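Local atomic coordinates of arylamine n-acetyltransferase (Mycobacterium smegmatis, PDB entry 1W5R), a protein that catalyses the transfer of an acetyl group, probably from acetyl-CoA, to the amino nitrogen of arylamines. Residues Leu60-Val65 with Tyr74-Leu79; Tyr11-Leu17 with Ala34-Pro40; Gly125-Val129 with Ser140-Leu144; Leu84-Glu90 with Leu116-Pro121; Ala170-Gly174 with His232-Thr237. The protein carries 1 engineered substitution. One frame throughout, in Å; residues are numbered along the deposited sequence.

Contact 1 (Leu60-Val65 with Tyr74-Leu79); sequences LFAKLV and YEHNGL
Leu79 enters the groove of the facing helix as a knob into a hole formed by Leu60, Phe61, Leu64 and Val65. With CG anti to the backbone N (chi1 176°), the side chain points into the hole, and the two methyls branching from CG reach different walls. CD1 stands over the centre of the Phe61 ring, 3.6 Å from the ring centroid and 12° off the normal, a clear CH-pi contact; CD2 meets Leu64 CB at 3.8 Å and, a little farther off, Val65 CG2. Further apolar packing comes from Leu60, whose branches part: CD1 lies against the backbone, 3.6 Å from Leu79 N, while CD2 rests on the aliphatic part of Glu75, 3.7 Å from CG. Because Gly78 has no side chain, the same CD1 can lie directly on the backbone there, 3.8 Å from Gly78 C. Leu64 CD2 sits over one face of the His76 ring.

The one polar link is a salt bridge, Lys63 NZ to Glu75 OE1 at 2.8 Å, made to the syn lone pair of the carboxylate. Lys63 is fully extended and runs past OE1 to get there. Both charges have second partners: Asp45 for the lysine, the Tyr72 amide for Glu75 OE2. All ten touching residues are buried, so this pairing probably offsets charge that would otherwise be costly.

Segments 60-65 and 74-79 cross at -114°, axes 10.1 Å apart, a packing that belongs to the N-terminal helical bundle of arylamine N-acetyltransferases, where the engineered glutamine replacing the catalytic cysteine begins helix 73-87.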
# COMPACT_ATOMS: atom_id res chain seq x y z
N LEU A 60 26.50 -21.76 -2.09
CA LEU A 60 25.76 -20.52 -2.36
C LEU A 60 25.21 -20.43 -3.78
O LEU A 60 24.08 -19.96 -3.99
CB LEU A 60 26.62 -19.30 -2.00
CG LEU A 60 27.02 -19.23 -0.52
CD1 LEU A 60 27.82 -17.96 -0.25
CD2 LEU A 60 25.78 -19.33 0.40
N PHE A 61 25.99 -20.88 -4.76
CA PHE A 61 25.49 -20.95 -6.14
C PHE A 61 24.33 -21.95 -6.23
O PHE A 61 23.30 -21.66 -6.85
CB PHE A 61 26.61 -21.35 -7.11
CG PHE A 61 27.45 -20.19 -7.60
CD1 PHE A 61 28.53 -19.73 -6.85
CD2 PHE A 61 27.19 -19.59 -8.84
CE1 PHE A 61 29.34 -18.66 -7.31
CE2 PHE A 61 27.99 -18.53 -9.32
CZ PHE A 61 29.06 -18.06 -8.55
N ALA A 62 24.47 -23.10 -5.58
CA ALA A 62 23.42 -24.11 -5.64
C ALA A 62 22.08 -23.57 -5.13
O ALA A 62 21.05 -23.76 -5.78
CB ALA A 62 23.83 -25.36 -4.88
N LYS A 63 22.10 -22.86 -4.01
CA LYS A 63 20.87 -22.35 -3.43
C LYS A 63 20.32 -21.09 -4.13
O LYS A 63 19.17 -21.06 -4.55
CB LYS A 63 21.03 -22.09 -1.94
CG LYS A 63 19.76 -21.59 -1.27
CD LYS A 63 19.97 -21.29 0.20
CE LYS A 63 18.73 -20.69 0.82
NZ LYS A 63 18.93 -20.38 2.26
N LEU A 64 21.15 -20.06 -4.24
CA LEU A 64 20.64 -18.76 -4.70
C LEU A 64 20.52 -18.65 -6.21
O LEU A 64 19.79 -17.79 -6.71
CB LEU A 64 21.51 -17.61 -4.18
CG LEU A 64 21.14 -17.08 -2.79
CD1 LEU A 64 21.38 -18.13 -1.74
CD2 LEU A 64 21.94 -15.80 -2.50
N VAL A 65 21.25 -19.51 -6.92
CA VAL A 65 21.18 -19.51 -8.38
C VAL A 65 20.36 -20.71 -8.87
O VAL A 65 19.27 -20.53 -9.41
CB VAL A 65 22.59 -19.45 -9.02
CG1 VAL A 65 22.50 -19.57 -10.55
CG2 VAL A 65 23.33 -18.16 -8.58
N TYR A 74 24.89 -13.23 4.64
CA TYR A 74 26.08 -14.04 4.34
C TYR A 74 26.00 -14.75 2.99
O TYR A 74 27.02 -15.00 2.31
CB TYR A 74 26.31 -15.07 5.42
CG TYR A 74 26.62 -14.51 6.78
CD1 TYR A 74 25.64 -14.41 7.76
CD2 TYR A 74 27.91 -14.07 7.09
CE1 TYR A 74 25.92 -13.89 9.03
CE2 TYR A 74 28.22 -13.55 8.35
CZ TYR A 74 27.22 -13.46 9.32
OH TYR A 74 27.49 -12.98 10.58
N GLU A 75 24.78 -15.09 2.61
CA GLU A 75 24.55 -15.80 1.35
C GLU A 75 24.67 -14.84 0.18
O GLU A 75 25.32 -15.14 -0.82
CB GLU A 75 23.19 -16.50 1.38
CG GLU A 75 23.14 -17.62 2.40
CD GLU A 75 21.74 -18.11 2.68
OE1 GLU A 75 21.47 -19.30 2.40
OE2 GLU A 75 20.92 -17.31 3.21
N HIS A 76 24.05 -13.67 0.32
CA HIS A 76 24.11 -12.64 -0.73
C HIS A 76 25.50 -12.15 -1.02
O HIS A 76 25.97 -12.21 -2.16
CB HIS A 76 23.23 -11.46 -0.34
CG HIS A 76 21.81 -11.63 -0.75
ND1 HIS A 76 21.39 -11.46 -2.05
CD2 HIS A 76 20.72 -12.00 -0.04
CE1 HIS A 76 20.09 -11.70 -2.13
NE2 HIS A 76 19.66 -12.04 -0.92
N ASN A 77 26.15 -11.64 0.00
CA ASN A 77 27.47 -11.07 -0.19
C ASN A 77 28.52 -12.14 -0.40
O ASN A 77 29.52 -11.90 -1.08
CB ASN A 77 27.81 -10.09 0.93
CG ASN A 77 27.00 -8.80 0.79
OD1 ASN A 77 26.76 -8.35 -0.33
ND2 ASN A 77 26.57 -8.24 1.91
N GLY A 78 28.29 -13.32 0.15
CA GLY A 78 29.19 -14.43 -0.14
C GLY A 78 29.15 -14.73 -1.62
O GLY A 78 30.19 -14.75 -2.29
N LEU A 79 27.94 -14.93 -2.16
CA LEU A 79 27.78 -15.21 -3.57
C LEU A 79 28.39 -14.12 -4.44
O LEU A 79 29.15 -14.41 -5.38
CB LEU A 79 26.29 -15.38 -3.91
CG LEU A 79 25.95 -15.59 -5.40
CD1 LEU A 79 26.57 -16.86 -5.93
CD2 LEU A 79 24.44 -15.61 -5.60

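Contact 2 (Tyr11-Leu17 with Ala34-Pro40); sequences YLTRIGL and AHNRSIP
Ile15 and Ser38 bring the two chains closest, CA to CA 5.2 Å, each at a helix end: past Ile15, Gly16 takes positive phi (81°) and closes helix 8-14 with a Schellman motif, and Ile39 is the first residue to leave helix 25-38. Ala34 CB presses on Ile15 O at 3.2 Å, and the same carbonyl accepts a bond from a water that in turn accepts from Arg37 NH2. Ser38 OG turns back to its own helix, giving its proton to Ala34 O at 2.8 Å, while CB packs on Arg14 O.

This corner belongs to the N-terminal helical bundle of the family and links two of its helices to a third, because His35 NE2 bonds His76 on helix 73-87. The other imidazole nitrogen, ND1, is 2.7 Å from Tyr11 OH, a hydrogen bond lying in the plane of both rings at their edges, with the rings turned 44° apart. Beside this bond, Ile39 CD1 lies over a face of His35 and meets Ile15 CG2 at 3.9 Å; that same CG2 covers a face of Tyr11. Arg14 bends at chi2 (78°), packing CG against Ile39 CG1 at 3.9 Å while its NE reaches Leu64 O and its NH2 reaches Arg69 O.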
# COMPACT_ATOMS: atom_id res chain seq x y z
N TYR A 11 24.70 -17.53 -12.83
CA TYR A 11 24.50 -16.32 -12.02
C TYR A 11 24.04 -15.14 -12.86
O TYR A 11 23.08 -14.45 -12.50
CB TYR A 11 25.75 -15.94 -11.23
CG TYR A 11 25.61 -14.62 -10.51
CD1 TYR A 11 24.97 -14.53 -9.28
CD2 TYR A 11 26.12 -13.44 -11.08
CE1 TYR A 11 24.82 -13.31 -8.63
CE2 TYR A 11 25.99 -12.22 -10.44
CZ TYR A 11 25.36 -12.16 -9.21
OH TYR A 11 25.25 -10.94 -8.57
N LEU A 12 24.70 -14.93 -13.99
CA LEU A 12 24.38 -13.81 -14.87
C LEU A 12 22.97 -13.90 -15.42
O LEU A 12 22.27 -12.90 -15.47
CB LEU A 12 25.42 -13.67 -15.99
CG LEU A 12 26.83 -13.33 -15.48
CD1 LEU A 12 27.86 -13.62 -16.58
CD2 LEU A 12 26.95 -11.90 -14.96
N THR A 13 22.55 -15.10 -15.82
CA THR A 13 21.16 -15.35 -16.22
C THR A 13 20.16 -15.07 -15.09
O THR A 13 19.13 -14.44 -15.30
CB THR A 13 20.98 -16.79 -16.75
OG1 THR A 13 21.83 -16.99 -17.88
CG2 THR A 13 19.53 -17.05 -17.15
N ARG A 14 20.49 -15.56 -13.89
CA ARG A 14 19.69 -15.34 -12.69
C ARG A 14 19.41 -13.86 -12.46
O ARG A 14 18.30 -13.48 -12.08
CB ARG A 14 20.41 -15.94 -11.48
CG ARG A 14 19.67 -15.77 -10.15
CD ARG A 14 18.53 -16.76 -10.01
NE ARG A 14 18.09 -16.83 -8.61
CZ ARG A 14 16.92 -16.40 -8.16
NH1 ARG A 14 16.03 -15.85 -8.98
NH2 ARG A 14 16.64 -16.51 -6.86
N ILE A 15 20.42 -13.02 -12.68
CA ILE A 15 20.28 -11.57 -12.45
C ILE A 15 19.92 -10.76 -13.70
O ILE A 15 19.82 -9.54 -13.64
CB ILE A 15 21.49 -10.96 -11.68
CG1 ILE A 15 22.76 -10.94 -12.53
CG2 ILE A 15 21.70 -11.72 -10.35
CD1 ILE A 15 23.88 -10.06 -11.98
N GLY A 16 19.70 -11.45 -14.82
CA GLY A 16 19.21 -10.78 -16.03
C GLY A 16 20.27 -10.08 -16.85
O GLY A 16 19.97 -9.12 -17.57
N LEU A 17 21.51 -10.55 -16.74
CA LEU A 17 22.61 -10.09 -17.58
C LEU A 17 23.06 -11.21 -18.51
O LEU A 17 22.70 -12.38 -18.32
CB LEU A 17 23.78 -9.60 -16.72
CG LEU A 17 23.58 -8.41 -15.78
CD1 LEU A 17 24.87 -8.13 -15.03
CD2 LEU A 17 23.11 -7.16 -16.52
N ALA A 34 21.32 -5.28 -10.81
CA ALA A 34 20.66 -6.48 -11.30
C ALA A 34 20.43 -7.49 -10.18
O ALA A 34 19.36 -8.09 -10.07
CB ALA A 34 21.49 -7.10 -12.43
N HIS A 35 21.45 -7.65 -9.34
CA HIS A 35 21.33 -8.52 -8.16
C HIS A 35 20.20 -8.03 -7.24
O HIS A 35 19.34 -8.82 -6.81
CB HIS A 35 22.68 -8.58 -7.45
CG HIS A 35 22.76 -9.59 -6.35
ND1 HIS A 35 23.66 -10.64 -6.37
CD2 HIS A 35 22.08 -9.71 -5.18
CE1 HIS A 35 23.53 -11.35 -5.27
NE2 HIS A 35 22.58 -10.81 -4.53
N ASN A 36 20.17 -6.72 -6.98
CA ASN A 36 19.15 -6.12 -6.12
C ASN A 36 17.74 -6.51 -6.54
O ASN A 36 16.90 -6.81 -5.68
CB ASN A 36 19.21 -4.58 -6.21
CG ASN A 36 20.33 -3.95 -5.37
OD1 ASN A 36 20.85 -4.52 -4.39
ND2 ASN A 36 20.66 -2.73 -5.73
N ARG A 37 17.46 -6.46 -7.84
CA ARG A 37 16.10 -6.70 -8.31
C ARG A 37 15.76 -8.15 -8.56
O ARG A 37 14.59 -8.48 -8.74
CB ARG A 37 15.77 -5.87 -9.57
CG ARG A 37 16.47 -6.34 -10.85
CD ARG A 37 16.05 -5.51 -12.06
NE ARG A 37 16.55 -4.14 -12.00
CZ ARG A 37 17.69 -3.71 -12.53
NH1 ARG A 37 18.03 -2.43 -12.43
NH2 ARG A 37 18.51 -4.57 -13.17
N SER A 38 16.78 -9.01 -8.60
CA SER A 38 16.60 -10.40 -9.04
C SER A 38 16.64 -11.48 -7.97
O SER A 38 15.95 -12.50 -8.11
CB SER A 38 17.66 -10.76 -10.09
OG SER A 38 17.61 -9.90 -11.22
N ILE A 39 17.47 -11.28 -6.95
CA ILE A 39 17.64 -12.30 -5.90
C ILE A 39 17.17 -11.66 -4.59
O ILE A 39 17.79 -10.72 -4.10
CB ILE A 39 19.11 -12.81 -5.78
CG1 ILE A 39 19.66 -13.26 -7.15
CG2 ILE A 39 19.20 -13.96 -4.77
CD1 ILE A 39 21.13 -13.75 -7.10
N PRO A 40 16.05 -12.15 -4.04
CA PRO A 40 15.53 -11.51 -2.84
C PRO A 40 16.31 -11.88 -1.57
O PRO A 40 16.96 -12.92 -1.50
CB PRO A 40 14.10 -12.05 -2.77
CG PRO A 40 14.22 -13.44 -3.34
CD PRO A 40 15.21 -13.28 -4.48
O HOH W 1 18.40 -7.33 -14.11

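Contact 3 (Gly125-Val129 with Ser140-Leu144); sequences GRYLV and SPIRL
Tyr127 and Arg143 form a non-hydrogen-bonded antiparallel pair, CA to CA 4.4 Å, in the short edge-strand pairing of 127-129 with 142-143, at one end of the large antiparallel sheet. Beginning at CB, the tyrosine side chain lies 4.3 Å from Pro141 CB and close to Ile142 O. Its CG lies beside the backbone N (chi1 -68°), which stands the ring across the neighbouring strand, its CD2-CE2 side against it: CD2 is 3.4 Å from Ile142 O, and CE2 meets Arg143 CG at 3.7 Å. The ring and the Arg143 guanidinium are almost perpendicular, 87° apart, so the two do not stack; the arginine NE forms a salt bridge with Glu145. The tyrosine also touches Leu25 of helix 25-38.

Leu128 and Ile142, a hydrogen-bonded pair, share the other face of the sheet, Leu128 CB 4.0 Å from Ile142 CG1; Leu144 CD2 adds to the cluster, and all three touch Leu159. Val129 CG2 lies alongside Pro141 CB, both pointing the same way. Three backbone bonds set the register: Leu144 N to Arg126 O, Ile142 N to Leu128 O, and Leu128 N to Ile142 O at 2.8 Å, the last bent to 133° at the hydrogen.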
# COMPACT_ATOMS: atom_id res chain seq x y z
N GLY A 125 41.35 3.28 -5.14
CA GLY A 125 40.81 3.00 -3.81
C GLY A 125 39.89 1.78 -3.82
O GLY A 125 39.98 0.93 -4.71
N ARG A 126 39.01 1.71 -2.83
CA ARG A 126 38.11 0.57 -2.69
C ARG A 126 36.66 1.02 -2.59
O ARG A 126 36.39 2.18 -2.26
CB ARG A 126 38.48 -0.27 -1.48
CG ARG A 126 39.94 -0.75 -1.48
CD ARG A 126 40.18 -1.80 -0.42
NE ARG A 126 39.64 -3.11 -0.81
CZ ARG A 126 40.30 -4.03 -1.51
NH1 ARG A 126 41.54 -3.79 -1.94
NH2 ARG A 126 39.73 -5.19 -1.82
N TYR A 127 35.76 0.09 -2.88
CA TYR A 127 34.32 0.34 -2.82
C TYR A 127 33.65 -0.59 -1.83
O TYR A 127 33.95 -1.79 -1.78
CB TYR A 127 33.70 0.15 -4.20
CG TYR A 127 34.16 1.22 -5.15
CD1 TYR A 127 35.38 1.09 -5.83
CD2 TYR A 127 33.41 2.37 -5.33
CE1 TYR A 127 35.82 2.11 -6.70
CE2 TYR A 127 33.83 3.37 -6.18
CZ TYR A 127 35.02 3.24 -6.86
OH TYR A 127 35.41 4.27 -7.70
N LEU A 128 32.74 -0.02 -1.04
CA LEU A 128 31.83 -0.84 -0.23
C LEU A 128 30.72 -1.37 -1.12
O LEU A 128 30.07 -0.62 -1.85
CB LEU A 128 31.25 -0.02 0.92
CG LEU A 128 30.23 -0.76 1.81
CD1 LEU A 128 30.86 -1.97 2.49
CD2 LEU A 128 29.62 0.20 2.79
N VAL A 129 30.51 -2.69 -1.05
CA VAL A 129 29.45 -3.34 -1.81
C VAL A 129 28.66 -4.19 -0.81
O VAL A 129 29.24 -4.97 -0.06
CB VAL A 129 30.01 -4.20 -2.96
CG1 VAL A 129 28.90 -4.96 -3.64
CG2 VAL A 129 30.74 -3.29 -3.97
N SER A 140 23.88 0.76 -4.86
CA SER A 140 25.06 1.10 -5.67
C SER A 140 26.27 0.71 -4.86
O SER A 140 26.21 0.68 -3.63
CB SER A 140 25.16 2.62 -5.89
OG SER A 140 24.00 3.16 -6.47
N PRO A 141 27.41 0.46 -5.53
CA PRO A 141 28.66 0.47 -4.79
C PRO A 141 28.94 1.92 -4.39
O PRO A 141 28.58 2.84 -5.13
CB PRO A 141 29.69 0.01 -5.84
CG PRO A 141 29.11 0.37 -7.14
CD PRO A 141 27.61 0.25 -6.98
N ILE A 142 29.56 2.12 -3.23
CA ILE A 142 29.98 3.48 -2.84
C ILE A 142 31.45 3.44 -2.50
O ILE A 142 32.01 2.38 -2.25
CB ILE A 142 29.14 4.08 -1.67
CG1 ILE A 142 29.38 3.32 -0.35
CG2 ILE A 142 27.66 4.14 -2.03
CD1 ILE A 142 28.73 3.96 0.87
N ARG A 143 32.10 4.60 -2.53
CA ARG A 143 33.52 4.65 -2.18
C ARG A 143 33.69 4.33 -0.71
O ARG A 143 32.99 4.88 0.13
CB ARG A 143 34.14 6.01 -2.52
CG ARG A 143 34.03 6.39 -3.99
CD ARG A 143 34.92 7.58 -4.35
NE ARG A 143 34.77 8.66 -3.37
CZ ARG A 143 33.75 9.51 -3.33
NH1 ARG A 143 32.77 9.43 -4.22
NH2 ARG A 143 33.71 10.46 -2.40
N LEU A 144 34.58 3.42 -0.37
CA LEU A 144 34.85 3.09 1.03
C LEU A 144 35.78 4.20 1.55
O LEU A 144 37.01 4.07 1.64
CB LEU A 144 35.46 1.67 1.15
CG LEU A 144 35.49 1.03 2.54
CD1 LEU A 144 34.62 1.82 3.52
CD2 LEU A 144 35.01 -0.41 2.48
O HOH W 2 39.13 3.65 -0.71

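Contact 4 (Leu84-Glu90 with Leu116-Pro121); sequences LEELGFE and LSVAVP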
# COMPACT_ATOMS: atom_id res chain seq x y z
N LEU A 84 32.37 -11.59 -8.17
CA LEU A 84 33.23 -10.45 -8.50
C LEU A 84 34.69 -10.85 -8.65
O LEU A 84 35.38 -10.38 -9.57
CB LEU A 84 33.08 -9.30 -7.50
CG LEU A 84 31.69 -8.65 -7.46
CD1 LEU A 84 31.68 -7.63 -6.36
CD2 LEU A 84 31.23 -8.02 -8.79
N GLU A 85 35.16 -11.73 -7.77
CA GLU A 85 36.49 -12.34 -7.86
C GLU A 85 36.71 -13.02 -9.20
O GLU A 85 37.76 -12.84 -9.85
CB GLU A 85 36.65 -13.40 -6.79
CG GLU A 85 37.04 -12.86 -5.47
CD GLU A 85 37.51 -13.94 -4.52
OE1 GLU A 85 36.92 -15.06 -4.50
OE2 GLU A 85 38.44 -13.64 -3.77
N GLU A 86 35.73 -13.82 -9.60
CA GLU A 86 35.84 -14.60 -10.83
C GLU A 86 35.97 -13.65 -12.02
O GLU A 86 36.74 -13.91 -12.94
CB GLU A 86 34.65 -15.56 -10.99
CG GLU A 86 34.64 -16.41 -12.27
CD GLU A 86 35.84 -17.35 -12.40
OE1 GLU A 86 36.51 -17.66 -11.39
OE2 GLU A 86 36.10 -17.78 -13.54
N LEU A 87 35.24 -12.53 -11.96
CA LEU A 87 35.24 -11.55 -13.04
C LEU A 87 36.50 -10.69 -13.12
O LEU A 87 36.72 -10.04 -14.14
CB LEU A 87 33.98 -10.67 -12.98
CG LEU A 87 32.64 -11.33 -13.36
CD1 LEU A 87 31.44 -10.44 -13.06
CD2 LEU A 87 32.61 -11.73 -14.83
N GLY A 88 37.31 -10.68 -12.06
CA GLY A 88 38.58 -9.95 -12.06
C GLY A 88 38.73 -8.84 -11.04
O GLY A 88 39.79 -8.20 -10.95
N PHE A 89 37.67 -8.57 -10.26
CA PHE A 89 37.76 -7.61 -9.16
C PHE A 89 38.56 -8.19 -8.00
O PHE A 89 38.65 -9.40 -7.85
CB PHE A 89 36.36 -7.27 -8.63
CG PHE A 89 35.50 -6.54 -9.61
CD1 PHE A 89 34.60 -7.22 -10.42
CD2 PHE A 89 35.55 -5.15 -9.70
CE1 PHE A 89 33.77 -6.54 -11.30
CE2 PHE A 89 34.74 -4.46 -10.60
CZ PHE A 89 33.85 -5.15 -11.39
N GLU A 90 39.15 -7.32 -7.18
CA GLU A 90 39.80 -7.77 -5.97
C GLU A 90 38.83 -7.57 -4.82
O GLU A 90 38.29 -6.47 -4.63
CB GLU A 90 41.11 -7.04 -5.72
CG GLU A 90 41.98 -7.68 -4.65
CD GLU A 90 41.98 -6.89 -3.36
OE1 GLU A 90 42.40 -5.71 -3.38
OE2 GLU A 90 41.58 -7.45 -2.32
N LEU A 116 31.30 -6.44 1.43
CA LEU A 116 32.48 -6.58 0.58
C LEU A 116 33.23 -5.28 0.46
O LEU A 116 32.61 -4.21 0.39
CB LEU A 116 32.09 -7.04 -0.82
CG LEU A 116 31.24 -8.32 -0.88
CD1 LEU A 116 30.83 -8.59 -2.33
CD2 LEU A 116 32.01 -9.50 -0.27
N SER A 117 34.56 -5.38 0.44
CA SER A 117 35.39 -4.25 0.05
C SER A 117 36.05 -4.63 -1.28
O SER A 117 36.80 -5.62 -1.36
CB SER A 117 36.42 -3.94 1.13
OG SER A 117 37.37 -3.00 0.64
N VAL A 118 35.72 -3.87 -2.33
CA VAL A 118 36.02 -4.26 -3.71
C VAL A 118 36.94 -3.23 -4.38
O VAL A 118 36.70 -2.03 -4.29
CB VAL A 118 34.72 -4.43 -4.54
CG1 VAL A 118 34.99 -4.84 -5.97
CG2 VAL A 118 33.79 -5.45 -3.87
N ALA A 119 37.99 -3.73 -5.03
CA ALA A 119 38.88 -2.88 -5.81
C ALA A 119 38.78 -3.25 -7.29
O ALA A 119 38.67 -4.43 -7.64
CB ALA A 119 40.32 -3.03 -5.33
N VAL A 120 38.81 -2.24 -8.15
CA VAL A 120 39.06 -2.48 -9.58
C VAL A 120 40.58 -2.62 -9.80
O VAL A 120 41.37 -1.90 -9.18
CB VAL A 120 38.50 -1.36 -10.50
CG1 VAL A 120 36.98 -1.30 -10.42
CG2 VAL A 120 39.11 -0.01 -10.18
N PRO A 121 40.99 -3.58 -10.66
CA PRO A 121 42.40 -3.78 -11.02
C PRO A 121 43.26 -2.50 -11.15
O PRO A 121 44.45 -2.53 -10.83
CB PRO A 121 42.32 -4.52 -12.37
CG PRO A 121 40.86 -4.92 -12.55
CD PRO A 121 40.11 -4.57 -11.31
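Phe89 and Val118 are set obliquely to each other, with Val118 CG1 3.8 Å from Phe89 CD2 and nearly as close to its CB. The ring is placed by a first torsion that holds CG beside the backbone N (chi1 -66°), and its rim then faces the strand: Ala119 O lies in the ring plane on the CD2 side, and Leu84 O, from the phenylalanine's own segment, on the CD1 side. Val120 runs alongside the ring in the same direction, its CG1 touching CE2 at 3.9 Å. Val118 divides its two methyls between two partners, CG1 going to Phe89 and CG2 to Leu84 CD1, also at 3.9 Å; Leu84 meets Val118 at about a right angle, and the same CD1 is 4.2 Å from Leu116 CD1. Leu28 of helix 25-38 touches both Leu84 and Phe89.

Helix 73-87 stops at Gly88 in a Schellman motif with positive phi (118°), where Phe89 N bonds back to Leu84 O, and the chain passes straight into strand 90-98, which pairs antiparallel with strand 111-119 in the large sheet. Glu90 and Ala119 are a hydrogen-bonded pair: Glu90 N to Ala119 O is 3.0 Å and Ala119 N to Glu90 O 2.8 Å, both close to straight and in the carbonyl planes. Their side chains share one face of the sheet, opposite to that of Val118. Glu90 bends sharply at chi2 (-106°), folding its carboxylate back so that OE1 lies 3.9 Å from Ala119 CB while forming a salt bridge with Arg126. Just past the strand, Pro121 CD packs against Gly88 O at 3.7 Å.

Contact 5 (Ala170-Gly174 with His232-Thr237); sequences AQVRG and HRSGAT
A tight hairpin joining strands 228-233 and 236-242, made by a type II turn from Arg233 to Ala236, is met by Arg173, just past the end of strand 165-172, so the contact brings together the two antiparallel sheets of the chain. Arg173 and His232 make the main side-chain contact. Arg173 CD lies over one face of the imidazole, displaced toward its rim, 4.1 Å from the centroid and 24° off the normal, a CH-pi contact; the guanidinium plane is inclined 64° to the ring and does not stack on it. Val172 CG1 reaches the edge of the same ring, 4.2 Å from CE1. A bend at chi3 (95°) turns the arginine head toward the hairpin. There a water accepts from Arg173 NE at 2.8 Å and donates to Arg233 O at 2.9 Å, bridging the two segments.

Strand 236-242 continues its sheet into the second subunit through Ala236 and Thr237, and Arg173 NH2 forms a salt bridge with Asp243 of the second subunit. The arginine charge therefore has its strong partner across the dimer interface, while within the chain the clear links to the hairpin are the CH-pi contact and the water bridge.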
# COMPACT_ATOMS: atom_id res chain seq x y z
N ALA A 170 22.12 5.59 6.24
CA ALA A 170 21.26 5.90 5.10
C ALA A 170 20.32 7.03 5.47
O ALA A 170 19.84 7.12 6.61
CB ALA A 170 20.45 4.70 4.69
N GLN A 171 20.05 7.91 4.51
CA GLN A 171 19.08 8.97 4.71
C GLN A 171 17.73 8.39 4.36
O GLN A 171 17.36 8.30 3.18
CB GLN A 171 19.41 10.19 3.85
CG GLN A 171 18.58 11.41 4.22
CD GLN A 171 18.84 12.54 3.27
OE1 GLN A 171 19.92 13.13 3.27
NE2 GLN A 171 17.86 12.85 2.44
N VAL A 172 17.02 7.96 5.39
CA VAL A 172 15.75 7.28 5.19
C VAL A 172 14.62 8.28 5.46
O VAL A 172 14.41 8.72 6.59
CB VAL A 172 15.61 6.05 6.12
CG1 VAL A 172 14.26 5.35 5.88
CG2 VAL A 172 16.78 5.08 5.93
N ARG A 173 13.91 8.63 4.39
CA ARG A 173 12.80 9.58 4.45
C ARG A 173 13.16 10.87 5.21
O ARG A 173 12.43 11.31 6.12
CB ARG A 173 11.54 8.90 5.01
CG ARG A 173 11.33 7.50 4.46
CD ARG A 173 9.98 6.94 4.81
NE ARG A 173 9.06 7.17 3.70
CZ ARG A 173 8.15 8.14 3.67
NH1 ARG A 173 7.99 8.97 4.69
NH2 ARG A 173 7.36 8.24 2.60
N GLY A 174 14.29 11.45 4.84
CA GLY A 174 14.75 12.72 5.41
C GLY A 174 15.51 12.62 6.72
O GLY A 174 16.01 13.64 7.22
N HIS A 232 8.77 1.38 0.23
CA HIS A 232 9.23 2.75 0.19
C HIS A 232 9.45 3.15 -1.26
O HIS A 232 10.26 2.54 -1.97
CB HIS A 232 10.53 2.92 1.00
CG HIS A 232 10.31 2.97 2.48
ND1 HIS A 232 11.31 3.34 3.36
CD2 HIS A 232 9.23 2.70 3.24
CE1 HIS A 232 10.84 3.29 4.60
NE2 HIS A 232 9.58 2.90 4.55
N ARG A 233 8.71 4.16 -1.71
CA ARG A 233 8.81 4.67 -3.06
C ARG A 233 9.04 6.16 -2.95
O ARG A 233 8.90 6.74 -1.88
CB ARG A 233 7.50 4.46 -3.83
CG ARG A 233 7.01 3.05 -3.95
CD ARG A 233 5.62 3.04 -4.57
NE ARG A 233 5.20 1.69 -4.91
CZ ARG A 233 5.55 1.06 -6.02
NH1 ARG A 233 6.33 1.66 -6.93
NH2 ARG A 233 5.13 -0.18 -6.24
N SER A 234 9.39 6.80 -4.06
CA SER A 234 9.56 8.24 -4.04
C SER A 234 8.19 8.90 -3.78
O SER A 234 7.24 8.68 -4.53
CB SER A 234 10.20 8.72 -5.34
OG SER A 234 10.62 10.06 -5.20
N GLY A 235 8.09 9.63 -2.68
CA GLY A 235 6.88 10.39 -2.37
C GLY A 235 5.85 9.70 -1.48
O GLY A 235 4.86 10.32 -1.09
N ALA A 236 6.07 8.43 -1.16
CA ALA A 236 5.07 7.65 -0.40
C ALA A 236 5.65 6.41 0.23
O ALA A 236 6.61 5.81 -0.29
CB ALA A 236 3.91 7.25 -1.32
N THR A 237 5.06 6.03 1.36
CA THR A 237 5.31 4.73 1.95
C THR A 237 4.01 3.95 1.81
O THR A 237 2.94 4.55 1.77
CB THR A 237 5.69 4.88 3.43
OG1 THR A 237 6.91 5.63 3.53
CG2 THR A 237 5.89 3.54 4.11
O HOH W 3 9.45 6.86 0.96

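Five loops close one after another along the chain, none enclosing or crossing another. Contact 2 closes the first, between helices 8-14 and 25-38; contact 1 closes the next, between helices 57-66 and 73-87, and the two meet through Leu64 with Arg14 and His76 with His35, within one helical bundle. Helix 73-87 then carries the chain from contact 1 to contact 4, which joins it to the large sheet. Contact 3 adds the last strand at one end of that sheet and touches contact 4 through Arg126 with Glu90 and Ser117. Contact 5 closes the longest loop, linking that sheet to the five-stranded one, with its centre about 31 Å from that of contact 4.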